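Local coordinates for foldase protein PrsA (Streptococcus pneumoniae, PDB 5TVL) that probably assists the folding of secreted proteins after they have crossed the membrane, as a surface lipoprotein of the peptidyl-prolyl cis-trans isomerase class, at residues I36-E41 with R87-V92; I124-N128 with A151-D157. One frame throughout, in Å; residues are numbered along the deposited sequence.

Interaction 1 (I36-E41 with R87-V92)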
loop_
_atom_site.group_PDB
_atom_site.type_symbol
_atom_site.label_atom_id
_atom_site.label_comp_id
_atom_site.label_asym_id
_atom_site.label_seq_id
_atom_site.Cartn_x
_atom_site.Cartn_y
_atom_site.Cartn_z
ATOM N N ILE A 36 7.179 -2.063 24.239
ATOM C CA ILE A 36 5.996 -1.546 23.547
ATOM C C ILE A 36 4.723 -2.134 24.167
ATOM O O ILE A 36 3.778 -1.392 24.442
ATOM C CB ILE A 36 6.061 -1.818 22.018
ATOM C CG1 ILE A 36 7.154 -0.949 21.378
ATOM C CG2 ILE A 36 4.719 -1.545 21.341
ATOM C CD1 ILE A 36 7.588 -1.407 20.003
ATOM N N GLN A 37 4.709 -3.447 24.411
ATOM C CA GLN A 37 3.551 -4.107 25.029
ATOM C C GLN A 37 3.160 -3.488 26.365
ATOM O O GLN A 37 1.984 -3.209 26.586
ATOM C CB GLN A 37 3.794 -5.606 25.227
ATOM C CG GLN A 37 2.763 -6.275 26.133
ATOM C CD GLN A 37 2.710 -7.774 25.984
ATOM O OE1 GLN A 37 1.628 -8.360 25.986
ATOM N NE2 GLN A 37 3.872 -8.408 25.862
ATOM N N LYS A 38 4.142 -3.304 27.250
ATOM C CA LYS A 38 3.888 -2.774 28.604
ATOM C C LYS A 38 3.346 -1.339 28.616
ATOM O O LYS A 38 2.440 -1.023 29.393
ATOM C CB LYS A 38 5.146 -2.850 29.481
ATOM C CG LYS A 38 5.382 -4.213 30.113
ATOM C CD LYS A 38 6.422 -4.128 31.218
ATOM C CE LYS A 38 6.663 -5.482 31.864
ATOM N NZ LYS A 38 5.530 -5.918 32.727
ATOM N N VAL A 39 3.904 -0.485 27.761
ATOM C CA VAL A 39 3.480 0.914 27.677
ATOM C C VAL A 39 2.069 1.025 27.084
ATOM O O VAL A 39 1.232 1.758 27.615
ATOM C CB VAL A 39 4.492 1.769 26.873
ATOM C CG1 VAL A 39 3.960 3.176 26.622
ATOM C CG2 VAL A 39 5.825 1.841 27.608
ATOM N N PHE A 40 1.818 0.304 25.992
ATOM C CA PHE A 40 0.513 0.349 25.317
ATOM C C PHE A 40 -0.598 -0.349 26.101
ATOM O O PHE A 40 -1.773 -0.014 25.927
ATOM C CB PHE A 40 0.599 -0.180 23.874
ATOM C CG PHE A 40 1.044 0.863 22.882
ATOM C CD1 PHE A 40 2.389 1.207 22.766
ATOM C CD2 PHE A 40 0.115 1.528 22.084
ATOM C CE1 PHE A 40 2.799 2.179 21.861
ATOM C CE2 PHE A 40 0.520 2.502 21.182
ATOM C CZ PHE A 40 1.860 2.827 21.069
ATOM N N GLU A 41 -0.233 -1.293 26.969
ATOM C CA GLU A 41 -1.189 -1.894 27.904
ATOM C C GLU A 41 -1.585 -0.906 29.005
ATOM O O GLU A 41 -2.764 -0.782 29.333
ATOM C CB GLU A 41 -0.611 -3.167 28.527
ATOM C CG GLU A 41 -1.622 -4.016 29.287
ATOM C CD GLU A 41 -2.749 -4.521 28.403
ATOM O OE1 GLU A 41 -2.469 -4.964 27.264
ATOM O OE2 GLU A 41 -3.915 -4.472 28.848
ATOM N N ARG A 87 -3.045 -8.617 20.754
ATOM C CA ARG A 87 -3.534 -7.581 21.671
ATOM C C ARG A 87 -2.723 -6.278 21.572
ATOM O O ARG A 87 -3.302 -5.196 21.484
ATOM C CB ARG A 87 -3.525 -8.110 23.111
ATOM C CG ARG A 87 -4.052 -7.135 24.143
ATOM C CD ARG A 87 -4.322 -7.810 25.472
ATOM N NE ARG A 87 -4.884 -6.857 26.430
ATOM C CZ ARG A 87 -6.152 -6.438 26.455
ATOM N NH1 ARG A 87 -7.055 -6.885 25.578
ATOM N NH2 ARG A 87 -6.526 -5.560 27.382
ATOM N N THR A 88 -1.394 -6.393 21.571
ATOM C CA THR A 88 -0.504 -5.231 21.441
ATOM C C THR A 88 -0.729 -4.489 20.115
ATOM O O THR A 88 -0.836 -3.260 20.098
ATOM C CB THR A 88 0.979 -5.650 21.542
ATOM O OG1 THR A 88 1.184 -6.418 22.738
ATOM C CG2 THR A 88 1.900 -4.428 21.556
ATOM N N SER A 89 -0.804 -5.248 19.020
ATOM C CA SER A 89 -1.110 -4.710 17.687
ATOM C C SER A 89 -2.423 -3.927 17.678
ATOM O O SER A 89 -2.495 -2.826 17.123
ATOM C CB SER A 89 -1.174 -5.842 16.651
ATOM O OG SER A 89 -1.859 -5.430 15.479
ATOM N N LYS A 90 -3.453 -4.508 18.287
ATOM C CA LYS A 90 -4.751 -3.852 18.396
ATOM C C LYS A 90 -4.690 -2.579 19.239
ATOM O O LYS A 90 -5.344 -1.600 18.907
ATOM C CB LYS A 90 -5.813 -4.813 18.939
ATOM C CG LYS A 90 -6.265 -5.844 17.917
ATOM C CD LYS A 90 -7.464 -6.630 18.414
ATOM C CE LYS A 90 -7.714 -7.870 17.567
ATOM N NZ LYS A 90 -8.028 -7.559 16.143
ATOM N N LEU A 91 -3.904 -2.592 20.315
ATOM C CA LEU A 91 -3.705 -1.392 21.146
ATOM C C LEU A 91 -2.910 -0.287 20.438
ATOM O O LEU A 91 -3.113 0.891 20.722
ATOM C CB LEU A 91 -3.037 -1.752 22.485
ATOM C CG LEU A 91 -3.864 -2.617 23.448
ATOM C CD1 LEU A 91 -3.025 -3.058 24.640
ATOM C CD2 LEU A 91 -5.119 -1.893 23.908
ATOM N N VAL A 92 -2.008 -0.668 19.536
ATOM C CA VAL A 92 -1.251 0.299 18.734
ATOM C C VAL A 92 -2.168 0.969 17.699
ATOM O O VAL A 92 -2.261 2.202 17.655
ATOM C CB VAL A 92 -0.016 -0.358 18.060
ATOM C CG1 VAL A 92 0.622 0.562 17.021
ATOM C CG2 VAL A 92 1.013 -0.750 19.117
#

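Interaction 2 (I124-N128 with A151-D157)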
loop_
_atom_site.group_PDB
_atom_site.type_symbol
_atom_site.label_atom_id
_atom_site.label_comp_id
_atom_site.label_asym_id
_atom_site.label_seq_id
_atom_site.Cartn_x
_atom_site.Cartn_y
_atom_site.Cartn_z
ATOM N N ILE A 124 -20.207 -4.829 -14.551
ATOM C CA ILE A 124 -18.866 -5.178 -15.037
ATOM C C ILE A 124 -18.838 -6.600 -15.589
ATOM O O ILE A 124 -19.646 -7.440 -15.194
ATOM C CB ILE A 124 -17.768 -4.995 -13.954
ATOM C CG1 ILE A 124 -18.027 -5.860 -12.710
ATOM C CG2 ILE A 124 -17.660 -3.530 -13.549
ATOM C CD1 ILE A 124 -16.864 -5.884 -11.738
ATOM N N ILE A 125 -17.910 -6.847 -16.514
ATOM C CA ILE A 125 -17.670 -8.180 -17.084
ATOM C C ILE A 125 -16.156 -8.438 -17.108
ATOM O O ILE A 125 -15.454 -7.930 -17.986
ATOM C CB ILE A 125 -18.258 -8.320 -18.516
ATOM C CG1 ILE A 125 -19.735 -7.907 -18.541
ATOM C CG2 ILE A 125 -18.105 -9.752 -19.030
ATOM C CD1 ILE A 125 -20.379 -7.952 -19.910
ATOM N N ARG A 126 -15.663 -9.217 -16.145
ATOM C CA ARG A 126 -14.248 -9.613 -16.102
ATOM C C ARG A 126 -13.998 -10.814 -17.024
ATOM O O ARG A 126 -14.820 -11.730 -17.093
ATOM C CB ARG A 126 -13.819 -9.944 -14.672
ATOM C CG ARG A 126 -12.311 -10.017 -14.480
ATOM C CD ARG A 126 -11.942 -10.219 -13.018
ATOM N NE ARG A 126 -12.314 -11.546 -12.527
ATOM C CZ ARG A 126 -12.122 -11.983 -11.281
ATOM N NH1 ARG A 126 -11.552 -11.206 -10.359
ATOM N NH2 ARG A 126 -12.506 -13.214 -10.951
ATOM N N LEU A 127 -12.861 -10.801 -17.721
ATOM C CA LEU A 127 -12.508 -11.827 -18.711
ATOM C C LEU A 127 -11.030 -12.212 -18.604
ATOM O O LEU A 127 -10.191 -11.390 -18.222
ATOM C CB LEU A 127 -12.809 -11.309 -20.117
ATOM C CG LEU A 127 -14.300 -11.253 -20.495
ATOM C CD1 LEU A 127 -14.686 -9.895 -21.067
ATOM C CD2 LEU A 127 -14.672 -12.381 -21.449
ATOM N N ASN A 128 -10.724 -13.464 -18.945
ATOM C CA ASN A 128 -9.353 -13.986 -18.898
ATOM C C ASN A 128 -8.598 -13.725 -20.197
ATOM O O ASN A 128 -7.439 -13.330 -20.161
ATOM C CB ASN A 128 -9.353 -15.488 -18.587
ATOM C CG ASN A 128 -9.859 -15.790 -17.188
ATOM O OD1 ASN A 128 -10.724 -15.086 -16.666
ATOM N ND2 ASN A 128 -9.315 -16.833 -16.568
ATOM N N ALA A 151 -22.990 -10.394 -19.090
ATOM C CA ALA A 151 -22.284 -10.650 -17.832
ATOM C C ALA A 151 -22.542 -12.077 -17.343
ATOM O O ALA A 151 -21.599 -12.819 -17.077
ATOM C CB ALA A 151 -22.699 -9.641 -16.770
ATOM N N LYS A 152 -23.819 -12.452 -17.243
ATOM C CA LYS A 152 -24.223 -13.785 -16.753
ATOM C C LYS A 152 -23.594 -14.960 -17.515
ATOM O O LYS A 152 -23.245 -15.975 -16.909
ATOM C CB LYS A 152 -25.755 -13.928 -16.757
ATOM C CG LYS A 152 -26.447 -13.250 -15.582
ATOM C CD LYS A 152 -27.951 -13.168 -15.794
ATOM C CE LYS A 152 -28.640 -12.440 -14.651
ATOM N NZ LYS A 152 -30.104 -12.295 -14.882
ATOM N N ASP A 153 -23.448 -14.817 -18.831
ATOM C CA ASP A 153 -22.861 -15.868 -19.670
ATOM C C ASP A 153 -21.328 -15.881 -19.629
ATOM O O ASP A 153 -20.723 -16.949 -19.504
ATOM C CB ASP A 153 -23.330 -15.721 -21.126
ATOM C CG ASP A 153 -24.845 -15.831 -21.279
ATOM O OD1 ASP A 153 -25.491 -16.566 -20.499
ATOM O OD2 ASP A 153 -25.394 -15.181 -22.192
ATOM N N ASN A 154 -20.713 -14.701 -19.718
ATOM C CA ASN A 154 -19.271 -14.570 -19.995
ATOM C C ASN A 154 -18.372 -14.138 -18.825
ATOM O O ASN A 154 -17.166 -14.391 -18.865
ATOM C CB ASN A 154 -19.066 -13.588 -21.155
ATOM C CG ASN A 154 -19.940 -13.910 -22.357
ATOM O OD1 ASN A 154 -20.139 -15.078 -22.696
ATOM N ND2 ASN A 154 -20.469 -12.878 -23.006
ATOM N N SER A 155 -18.935 -13.497 -17.799
ATOM C CA SER A 155 -18.126 -12.883 -16.731
ATOM C C SER A 155 -17.448 -13.912 -15.814
ATOM O O SER A 155 -18.118 -14.773 -15.238
ATOM C CB SER A 155 -18.974 -11.924 -15.888
ATOM O OG SER A 155 -18.167 -11.131 -15.035
ATOM N N THR A 156 -16.123 -13.801 -15.689
ATOM C CA THR A 156 -15.323 -14.634 -14.781
ATOM C C THR A 156 -15.558 -14.284 -13.309
ATOM O O THR A 156 -15.453 -15.157 -12.443
ATOM C CB THR A 156 -13.809 -14.493 -15.066
ATOM O OG1 THR A 156 -13.559 -14.658 -16.467
ATOM C CG2 THR A 156 -12.998 -15.532 -14.277
ATOM N N ASP A 157 -15.844 -13.013 -13.027
ATOM C CA ASP A 157 -16.127 -12.570 -11.660
ATOM C C ASP A 157 -17.449 -13.200 -11.211
ATOM O O ASP A 157 -18.530 -12.719 -11.559
ATOM C CB ASP A 157 -16.172 -11.032 -11.575
ATOM C CG ASP A 157 -16.114 -10.503 -10.136
ATOM O OD1 ASP A 157 -16.343 -11.267 -9.172
ATOM O OD2 ASP A 157 -15.832 -9.297 -9.968
#

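Interaction 1 (I36-E41 with R87-V92)
Phe40 lays one face of its ring against the Val92 methyl CG2, which sits 3.9 Å from the ring centroid and 13° off the normal, a CH-pi contact. It marks the apolar side of a helix-helix crossing in the mainly helical part of PrsA, where early and late segments of the chain pack together. The axes of residues 36-41 (helix 25-44) and 87-92 (helix 79-102) approach to 9.5 Å, at 54° to each other. The backbones come closest at Gln37 and Thr88, with 5.5 Å between the two CA atoms, a spacing consistent with the small threonine side chain at this point: its methyl CG2 lies 4.0 Å from Ile36 CG2, and its OG1, 3.7 Å from Gln37 CB, is already hydrogen-bonded to the carbonyl of Ala84 one turn back. One turn further along both helices, Phe40 lies opposite Leu91, with 4.2 Å from Phe40 CB to Leu91 CB. Leu91 CD1 reaches to 3.5 Å from Phe40 O. Ile249, Glu252 and Val245 of helix 242-255 pack on Ile36, Phe40 and Val92 respectively, so this helix from the C-terminal region joins the two in one bundle. At the more polar margin Glu41 and Arg87 form a salt bridge across the groove. The CA-to-CB bond of Glu41 points sideways to helix 79-102, but the carboxylate comes nearer and lies against Leu91, whose CD1 is 3.3 Å from Glu41 OE1. The bridge is bidentate, with Arg87 NE donating to Glu41 OE1 and Arg87 NH2 donating to Glu41 OE2, each at 3.2 Å.

Interaction 2 (I124-N128 with A151-D157)
Thr156 N donates to Arg126 O at 2.8 Å, almost in line, and Thr156 OG1 donates to Asn128 OD1 at 2.9 Å, so one threonine grips both the backbone of Arg126 and the side chain of Asn128. A weak bond from Arg126 N to Ser155 OG, 3.3 Å long, adds a third link. In this parvulin-like PpiC domain, the residues leaving helix 147-154 thereby fasten to strand 120-127, an inner strand of the four-stranded antiparallel sheet. Asp157 then N-caps helix 158-161 through its OD1 and the amide of Lys159. The Arg126 guanidinium lays a face over Asp157 CB, with 4.0 Å from Arg126 NE to that carbon, while Arg126 NH2 hydrogen-bonds Tyr204 of the third subunit. Ile125 packs on the last turn of the helix and the residue after it: Ile125 CG1 is 3.9 Å from Ala151 CB and Ile125 CG2 3.9 Å from Ser155 CB.

Overall arrangement
Both segments of interaction 1 precede those of interaction 2 in the sequence, and the two contacts lie on opposite sides of the chain's centre, 45 Å apart between centres and about 27 Å between nearest atoms. They share no helix or strand. Residues 36-41 and 87-92 join two helices of a bundle that helix 242-255, from late in the chain, completes; residues 124-128 and 151-157 join helix to sheet inside the isomerase domain. This matches the known PrsA architecture, a PpiC-type domain inserted into a helical part. The second subunit meets Lys38 and Val39, on the part of helix 25-44 turned away from helix 79-102, and the third meets Arg126 and Asp157.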